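PDB 3K8G: 30kLP from Treponema pallidum, which may take part in ligand transport at the outer membrane and makes lipid membranes more permeable at acidic pH. Local coordinates for residues F80-A92 / Y102-A114. Sequence-based numbering, arbitrary orientation.
Sequences FTNLIFSRSDGWA and YYESEHTDVSIPA
Phe85 and Tyr103 lie ring on ring in an offset stack, their centroids 3.9 Å apart and their planes turned by only 11°. CD2 of Phe85 sits over the centre of the tyrosine ring, while CB of each residue also covers the other's ring as a CH-pi donor. Trp91 is sandwiched: CD1 of Phe85 lies over one face of its indole, and on the opposite face CB of Ser105, a side chain small enough to lie close, stands 4.3 Å from the centroid of the six-membered ring. Ser86 O lies in plane at the indole's edge. The edge of the Phe85 ring meets Trp91 CD2 in plane on one part and Ile112 CG1 near its plane on another. Val110 CG1 approaches Phe85 CZ at 3.6 Å, and Val110 CG2 meets Trp91 CH2; the two methyls diverge from CB, CG1 anti to the backbone N and CG2 anti to the carbonyl carbon, which lets one beta-branched residue reach both rings.

These side chains fold the loop after helix 78-81 over one face of the antiparallel hairpin 101-104/108-114, near one end of the U-shaped beta-half-barrel. The loop then becomes strand 92-95, the outermost on this side, where Ala92 and Glu104 form a hydrogen-bonded antiparallel pair: Ala92 N to Glu104 O is 2.9 Å and nearly straight at 175°, and Glu104 N to Ala92 O is 2.7 Å. Serine suits position 105 because its hydroxyl can turn back to the chain: Ser105 OG, at chi1 61°, donates to Thr108 O on a lone pair, 2.8 Å away, an oxygen that also accepts from Ser105 N. Asp46 of helix 45-52 accepts a hydrogen bond from Phe85 N and a weak one from Trp91 NE1.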
ATOM      1  N   PHE A  80      -0.263   5.656 -24.893  1.00 25.96           N
ATOM      2  CA  PHE A  80      -0.913   6.027 -23.641  1.00 24.29           C
ATOM      3  C   PHE A  80      -0.123   7.131 -22.949  1.00 22.58           C
ATOM      4  O   PHE A  80      -0.670   8.194 -22.657  1.00 20.77           O
ATOM      5  CB  PHE A  80      -1.072   4.807 -22.723  1.00 25.04           C
ATOM      6  CG  PHE A  80      -1.402   5.160 -21.298  1.00 25.29           C
ATOM      7  CD1 PHE A  80      -2.629   5.718 -20.971  1.00 22.32           C
ATOM      8  CD2 PHE A  80      -0.472   4.929 -20.279  1.00 25.95           C
ATOM      9  CE1 PHE A  80      -2.931   6.049 -19.671  1.00 26.02           C
ATOM     10  CE2 PHE A  80      -0.769   5.260 -18.969  1.00 23.44           C
ATOM     11  CZ  PHE A  80      -2.000   5.811 -18.662  1.00 23.58           C
ATOM     12  N   THR A  81       1.171   6.888 -22.713  1.00 22.52           N
ATOM     13  CA  THR A  81       2.003   7.837 -21.967  1.00 21.37           C
ATOM     14  C   THR A  81       2.093   9.212 -22.613  1.00 22.04           C
ATOM     15  O   THR A  81       2.080  10.224 -21.921  1.00 22.31           O
ATOM     16  CB  THR A  81       3.427   7.275 -21.668  1.00 22.47           C
ATOM     17  OG1 THR A  81       4.079   6.929 -22.897  1.00 23.11           O
ATOM     18  CG2 THR A  81       3.326   6.028 -20.784  1.00 18.08           C
ATOM     19  N   ASN A  82       2.167   9.250 -23.943  1.00 21.76           N
ATOM     20  CA  ASN A  82       2.197  10.527 -24.649  1.00 23.54           C
ATOM     21  C   ASN A  82       1.016  11.465 -24.358  1.00 22.70           C
ATOM     22  O   ASN A  82       1.157  12.698 -24.425  1.00 22.81           O
ATOM     23  CB  ASN A  82       2.332  10.317 -26.159  1.00 22.32           C
ATOM     24  CG  ASN A  82       2.405  11.627 -26.904  1.00 26.48           C
ATOM     25  OD1 ASN A  82       3.306  12.434 -26.662  1.00 25.84           O
ATOM     26  ND2 ASN A  82       1.424  11.874 -27.788  1.00 18.86           N
ATOM     27  N   LEU A  83      -0.126  10.876 -24.011  1.00 21.87           N
ATOM     28  CA  LEU A  83      -1.384  11.600 -23.827  1.00 22.74           C
ATOM     29  C   LEU A  83      -1.678  12.009 -22.388  1.00 24.44           C
ATOM     30  O   LEU A  83      -2.712  12.631 -22.112  1.00 24.93           O
ATOM     31  CB  LEU A  83      -2.545  10.760 -24.377  1.00 22.12           C
ATOM     32  CG  LEU A  83      -2.460  10.600 -25.905  1.00 23.35           C
ATOM     33  CD1 LEU A  83      -3.633   9.774 -26.429  1.00 24.14           C
ATOM     34  CD2 LEU A  83      -2.406  11.975 -26.574  1.00 22.94           C
ATOM     35  N   ILE A  84      -0.803  11.621 -21.464  1.00 22.55           N
ATOM     36  CA  ILE A  84      -0.906  12.094 -20.092  1.00 22.89           C
ATOM     37  C   ILE A  84       0.270  13.008 -19.754  1.00 22.56           C
ATOM     38  O   ILE A  84       1.040  13.373 -20.648  1.00 21.02           O
ATOM     39  CB  ILE A  84      -1.053  10.930 -19.084  1.00 24.07           C
ATOM     40  CG1 ILE A  84       0.045   9.871 -19.269  1.00 25.84           C
ATOM     41  CG2 ILE A  84      -2.483  10.308 -19.196  1.00 24.58           C
ATOM     42  CD1 ILE A  84       0.075   8.813 -18.128  1.00 28.18           C
ATOM     43  N   PHE A  85       0.411  13.364 -18.474  1.00 21.18           N
ATOM     44  CA  PHE A  85       1.425  14.324 -18.034  1.00 22.11           C
ATOM     45  C   PHE A  85       1.436  15.573 -18.915  1.00 21.72           C
ATOM     46  O   PHE A  85       2.472  15.980 -19.415  1.00 22.64           O
ATOM     47  CB  PHE A  85       2.837  13.698 -18.006  1.00 22.43           C
ATOM     48  CG  PHE A  85       2.888  12.333 -17.387  1.00 22.33           C
ATOM     49  CD1 PHE A  85       2.586  12.151 -16.035  1.00 19.82           C
ATOM     50  CD2 PHE A  85       3.216  11.223 -18.161  1.00 23.76           C
ATOM     51  CE1 PHE A  85       2.610  10.890 -15.462  1.00 20.49           C
ATOM     52  CE2 PHE A  85       3.264   9.949 -17.584  1.00 23.77           C
ATOM     53  CZ  PHE A  85       2.945   9.790 -16.228  1.00 18.90           C
ATOM     54  N   SER A  86       0.278  16.182 -19.110  1.00 22.32           N
ATOM     55  CA  SER A  86       0.227  17.429 -19.859  1.00 24.21           C
ATOM     56  C   SER A  86       0.723  18.595 -18.997  1.00 24.10           C
ATOM     57  O   SER A  86       0.412  18.673 -17.809  1.00 24.31           O
ATOM     58  CB  SER A  86      -1.200  17.668 -20.356  1.00 23.23           C
ATOM     59  OG  SER A  86      -1.536  19.038 -20.244  1.00 29.28           O
ATOM     60  N   ARG A  87       1.510  19.491 -19.586  1.00 25.58           N
ATOM     61  CA  ARG A  87       1.964  20.705 -18.880  1.00 27.85           C
ATOM     62  C   ARG A  87       0.834  21.617 -18.393  1.00 28.03           C
ATOM     63  O   ARG A  87       1.024  22.401 -17.463  1.00 28.85           O
ATOM     64  CB  ARG A  87       2.934  21.519 -19.745  1.00 29.19           C
ATOM     65  CG  ARG A  87       4.338  20.955 -19.754  1.00 33.86           C
ATOM     66  CD  ARG A  87       4.652  20.305 -21.086  1.00 40.03           C
ATOM     67  NE  ARG A  87       4.615  21.279 -22.178  1.00 39.80           N
ATOM     68  CZ  ARG A  87       4.752  20.971 -23.467  1.00 46.02           C
ATOM     69  NH1 ARG A  87       4.944  19.705 -23.840  1.00 46.11           N
ATOM     70  NH2 ARG A  87       4.700  21.928 -24.392  1.00 44.71           N
ATOM     71  N   SER A  88      -0.344  21.520 -19.001  1.00 27.88           N
ATOM     72  CA  SER A  88      -1.467  22.317 -18.513  1.00 29.63           C
ATOM     73  C   SER A  88      -2.042  21.727 -17.226  1.00 29.59           C
ATOM     74  O   SER A  88      -2.892  22.339 -16.586  1.00 30.22           O
ATOM     75  CB  SER A  88      -2.551  22.510 -19.589  1.00 29.14           C
ATOM     76  OG  SER A  88      -3.201  21.286 -19.911  1.00 31.41           O
ATOM     77  N   ASP A  89      -1.574  20.542 -16.842  1.00 30.05           N
ATOM     78  CA  ASP A  89      -2.015  19.942 -15.593  1.00 29.59           C
ATOM     79  C   ASP A  89      -0.994  20.136 -14.480  1.00 29.96           C
ATOM     80  O   ASP A  89      -1.187  19.649 -13.362  1.00 30.03           O
ATOM     81  CB  ASP A  89      -2.384  18.466 -15.789  1.00 28.69           C
ATOM     82  CG  ASP A  89      -3.785  18.291 -16.363  1.00 31.79           C
ATOM     83  OD1 ASP A  89      -4.642  19.162 -16.094  1.00 27.13           O
ATOM     84  OD2 ASP A  89      -4.028  17.294 -17.087  1.00 31.81           O
ATOM     85  N   GLY A  90       0.075  20.871 -14.793  1.00 29.89           N
ATOM     86  CA  GLY A  90       1.122  21.182 -13.824  1.00 28.73           C
ATOM     87  C   GLY A  90       2.225  20.142 -13.748  1.00 27.79           C
ATOM     88  O   GLY A  90       2.900  20.035 -12.712  1.00 29.74           O
ATOM     89  N   TRP A  91       2.401  19.375 -14.828  1.00 26.39           N
ATOM     90  CA  TRP A  91       3.450  18.354 -14.950  1.00 26.59           C
ATOM     91  C   TRP A  91       4.656  18.889 -15.706  1.00 27.93           C
ATOM     92  O   TRP A  91       4.510  19.377 -16.823  1.00 27.79           O
ATOM     93  CB  TRP A  91       2.962  17.125 -15.732  1.00 25.34           C
ATOM     94  CG  TRP A  91       1.960  16.331 -15.056  1.00 24.29           C
ATOM     95  CD1 TRP A  91       0.606  16.333 -15.297  1.00 25.20           C
ATOM     96  CD2 TRP A  91       2.184  15.386 -13.996  1.00 22.27           C
ATOM     97  NE1 TRP A  91      -0.017  15.449 -14.450  1.00 27.09           N
ATOM     98  CE2 TRP A  91       0.921  14.849 -13.645  1.00 23.99           C
ATOM     99  CE3 TRP A  91       3.329  14.941 -13.310  1.00 22.13           C
ATOM    100  CZ2 TRP A  91       0.764  13.894 -12.628  1.00 26.74           C
ATOM    101  CZ3 TRP A  91       3.176  13.969 -12.303  1.00 16.98           C
ATOM    102  CH2 TRP A  91       1.902  13.461 -11.975  1.00 23.32           C
ATOM    103  N   ALA A  92       5.841  18.771 -15.112  1.00 28.91           N
ATOM    104  CA  ALA A  92       7.076  19.131 -15.795  1.00 30.29           C
ATOM    105  C   ALA A  92       7.848  17.868 -16.069  1.00 31.75           C
ATOM    106  O   ALA A  92       7.914  16.980 -15.213  1.00 30.67           O
ATOM    107  CB  ALA A  92       7.895  20.078 -14.958  1.00 30.83           C
ATOM    108  N   TYR A 102      11.267  11.709 -16.522  1.00 27.51           N
ATOM    109  CA  TYR A 102      10.629  11.870 -15.208  1.00 28.57           C
ATOM    110  C   TYR A 102       9.590  12.949 -15.352  1.00 25.52           C
ATOM    111  O   TYR A 102       9.878  13.984 -15.957  1.00 28.75           O
ATOM    112  CB  TYR A 102      11.624  12.397 -14.143  1.00 29.38           C
ATOM    113  CG  TYR A 102      12.789  11.508 -13.789  1.00 30.71           C
ATOM    114  CD1 TYR A 102      13.098  10.385 -14.540  1.00 32.81           C
ATOM    115  CD2 TYR A 102      13.615  11.830 -12.718  1.00 35.33           C
ATOM    116  CE1 TYR A 102      14.183   9.590 -14.227  1.00 35.19           C
ATOM    117  CE2 TYR A 102      14.703  11.034 -12.389  1.00 36.50           C
ATOM    118  CZ  TYR A 102      14.975   9.922 -13.149  1.00 33.19           C
ATOM    119  OH  TYR A 102      16.038   9.130 -12.851  1.00 35.18           O
ATOM    120  N   TYR A 103       8.418  12.741 -14.763  1.00 21.56           N
ATOM    121  CA  TYR A 103       7.403  13.788 -14.648  1.00 19.78           C
ATOM    122  C   TYR A 103       7.244  14.230 -13.187  1.00 21.29           C
ATOM    123  O   TYR A 103       7.136  13.393 -12.262  1.00 19.89           O
ATOM    124  CB  TYR A 103       6.086  13.304 -15.248  1.00 20.04           C
ATOM    125  CG  TYR A 103       6.233  12.811 -16.689  1.00 23.81           C
ATOM    126  CD1 TYR A 103       6.166  13.705 -17.759  1.00 24.57           C
ATOM    127  CD2 TYR A 103       6.455  11.461 -16.970  1.00 26.56           C
ATOM    128  CE1 TYR A 103       6.300  13.271 -19.078  1.00 28.91           C
ATOM    129  CE2 TYR A 103       6.589  11.009 -18.293  1.00 30.17           C
ATOM    130  CZ  TYR A 103       6.505  11.927 -19.335  1.00 31.58           C
ATOM    131  OH  TYR A 103       6.636  11.511 -20.637  1.00 35.37           O
ATOM    132  N   GLU A 104       7.275  15.540 -12.967  1.00 19.09           N
ATOM    133  CA  GLU A 104       7.217  16.092 -11.614  1.00 20.12           C
ATOM    134  C   GLU A 104       6.077  17.053 -11.476  1.00 20.50           C
ATOM    135  O   GLU A 104       5.802  17.835 -12.400  1.00 19.96           O
ATOM    136  CB  GLU A 104       8.535  16.816 -11.254  1.00 20.68           C
ATOM    137  CG  GLU A 104       9.792  15.917 -11.394  1.00 27.73           C
ATOM    138  CD  GLU A 104      11.021  16.460 -10.654  1.00 37.45           C
ATOM    139  OE1 GLU A 104      11.307  17.676 -10.754  1.00 44.43           O
ATOM    140  OE2 GLU A 104      11.700  15.657  -9.981  1.00 41.76           O
ATOM    141  N   SER A 105       5.426  17.007 -10.321  1.00 19.00           N
ATOM    142  CA  SER A 105       4.428  18.006  -9.932  1.00 21.57           C
ATOM    143  C   SER A 105       4.650  18.388  -8.460  1.00 22.17           C
ATOM    144  O   SER A 105       5.543  17.840  -7.805  1.00 22.38           O
ATOM    145  CB  SER A 105       3.003  17.477 -10.165  1.00 20.83           C
ATOM    146  OG  SER A 105       2.722  16.306  -9.388  1.00 22.59           O
ATOM    147  N   GLU A 106       3.843  19.300  -7.930  1.00 21.64           N
ATOM    148  CA  GLU A 106       3.987  19.719  -6.524  1.00 23.21           C
ATOM    149  C   GLU A 106       4.212  18.564  -5.531  1.00 21.80           C
ATOM    150  O   GLU A 106       5.130  18.609  -4.703  1.00 21.86           O
ATOM    151  CB  GLU A 106       2.758  20.511  -6.060  1.00 22.24           C
ATOM    152  CG  GLU A 106       2.941  21.171  -4.692  1.00 30.00           C
ATOM    153  CD  GLU A 106       3.999  22.285  -4.692  1.00 40.34           C
ATOM    154  OE1 GLU A 106       4.467  22.696  -5.783  1.00 42.72           O
ATOM    155  OE2 GLU A 106       4.353  22.760  -3.591  1.00 44.98           O
ATOM    156  N   HIS A 107       3.330  17.578  -5.567  1.00 21.63           N
ATOM    157  CA  HIS A 107       3.413  16.485  -4.592  1.00 22.49           C
ATOM    158  C   HIS A 107       3.680  15.094  -5.185  1.00 22.50           C
ATOM    159  O   HIS A 107       3.868  14.141  -4.431  1.00 18.70           O
ATOM    160  CB  HIS A 107       2.145  16.443  -3.748  1.00 21.93           C
ATOM    161  CG  HIS A 107       2.009  17.608  -2.819  1.00 30.15           C
ATOM    162  ND1 HIS A 107       2.913  17.863  -1.806  1.00 32.99           N
ATOM    163  CD2 HIS A 107       1.080  18.590  -2.752  1.00 29.08           C
ATOM    164  CE1 HIS A 107       2.550  18.961  -1.164  1.00 34.06           C
ATOM    165  NE2 HIS A 107       1.438  19.416  -1.713  1.00 34.00           N
ATOM    166  N   THR A 108       3.654  14.979  -6.516  1.00 23.01           N
ATOM    167  CA  THR A 108       3.751  13.681  -7.184  1.00 22.92           C
ATOM    168  C   THR A 108       4.801  13.639  -8.284  1.00 22.23           C
ATOM    169  O   THR A 108       4.838  14.523  -9.149  1.00 21.53           O
ATOM    170  CB  THR A 108       2.384  13.235  -7.741  1.00 23.46           C
ATOM    171  OG1 THR A 108       1.398  13.387  -6.728  1.00 26.19           O
ATOM    172  CG2 THR A 108       2.414  11.759  -8.152  1.00 24.07           C
ATOM    173  N   ASP A 109       5.686  12.629  -8.214  1.00 18.96           N
ATOM    174  CA  ASP A 109       6.636  12.334  -9.271  1.00 15.76           C
ATOM    175  C   ASP A 109       6.333  10.967  -9.881  1.00 17.29           C
ATOM    176  O   ASP A 109       5.965  10.031  -9.178  1.00 15.08           O
ATOM    177  CB  ASP A 109       8.055  12.428  -8.719  1.00 17.58           C
ATOM    178  CG  ASP A 109       8.289  13.760  -7.992  1.00 22.04           C
ATOM    179  OD1 ASP A 109       7.844  14.819  -8.535  1.00 31.01           O
ATOM    180  OD2 ASP A 109       8.823  13.757  -6.867  1.00 18.30           O
ATOM    181  N   VAL A 110       6.450  10.867 -11.195  1.00 15.36           N
ATOM    182  CA  VAL A 110       6.070   9.655 -11.895  1.00 14.36           C
ATOM    183  C   VAL A 110       7.099   9.367 -12.955  1.00 16.06           C
ATOM    184  O   VAL A 110       7.552  10.281 -13.683  1.00 16.95           O
ATOM    185  CB  VAL A 110       4.650   9.722 -12.530  1.00 16.11           C
ATOM    186  CG1 VAL A 110       4.275   8.372 -13.195  1.00 14.04           C
ATOM    187  CG2 VAL A 110       3.582  10.143 -11.515  1.00 13.59           C
ATOM    188  N   SER A 111       7.430   8.088 -13.071  1.00 15.35           N
ATOM    189  CA  SER A 111       8.243   7.596 -14.160  1.00 17.86           C
ATOM    190  C   SER A 111       7.628   6.351 -14.723  1.00 18.75           C
ATOM    191  O   SER A 111       7.011   5.570 -13.987  1.00 16.44           O
ATOM    192  CB  SER A 111       9.645   7.197 -13.644  1.00 18.64           C
ATOM    193  OG  SER A 111      10.461   7.048 -14.785  1.00 28.14           O
ATOM    194  N   ILE A 112       7.806   6.134 -16.025  1.00 17.46           N
ATOM    195  CA  ILE A 112       7.400   4.880 -16.650  1.00 19.25           C
ATOM    196  C   ILE A 112       8.681   4.321 -17.271  1.00 21.55           C
ATOM    197  O   ILE A 112       8.945   4.521 -18.460  1.00 21.48           O
ATOM    198  CB  ILE A 112       6.299   5.051 -17.747  1.00 21.52           C
ATOM    199  CG1 ILE A 112       5.136   5.936 -17.274  1.00 21.82           C
ATOM    200  CG2 ILE A 112       5.796   3.679 -18.231  1.00 21.12           C
ATOM    201  CD1 ILE A 112       4.316   5.355 -16.184  1.00 24.79           C
ATOM    202  N   PRO A 113       9.500   3.639 -16.464  1.00 21.86           N
ATOM    203  CA  PRO A 113      10.851   3.345 -16.957  1.00 24.09           C
ATOM    204  C   PRO A 113      10.929   2.216 -17.987  1.00 26.35           C
ATOM    205  O   PRO A 113      12.004   1.987 -18.541  1.00 28.33           O
ATOM    206  CB  PRO A 113      11.644   3.007 -15.686  1.00 23.30           C
ATOM    207  CG  PRO A 113      10.639   2.713 -14.642  1.00 22.77           C
ATOM    208  CD  PRO A 113       9.288   3.200 -15.073  1.00 23.13           C
ATOM    209  N   ALA A 114       9.806   1.538 -18.237  1.00 25.55           N
ATOM    210  CA  ALA A 114       9.705   0.491 -19.263  1.00 25.09           C
ATOM    211  C   ALA A 114       8.229   0.257 -19.512  1.00 24.35           C
ATOM    212  O   ALA A 114       7.415   0.609 -18.680  1.00 21.88           O
ATOM    213  CB  ALA A 114      10.417  -0.807 -18.837  1.00 25.56           C
TER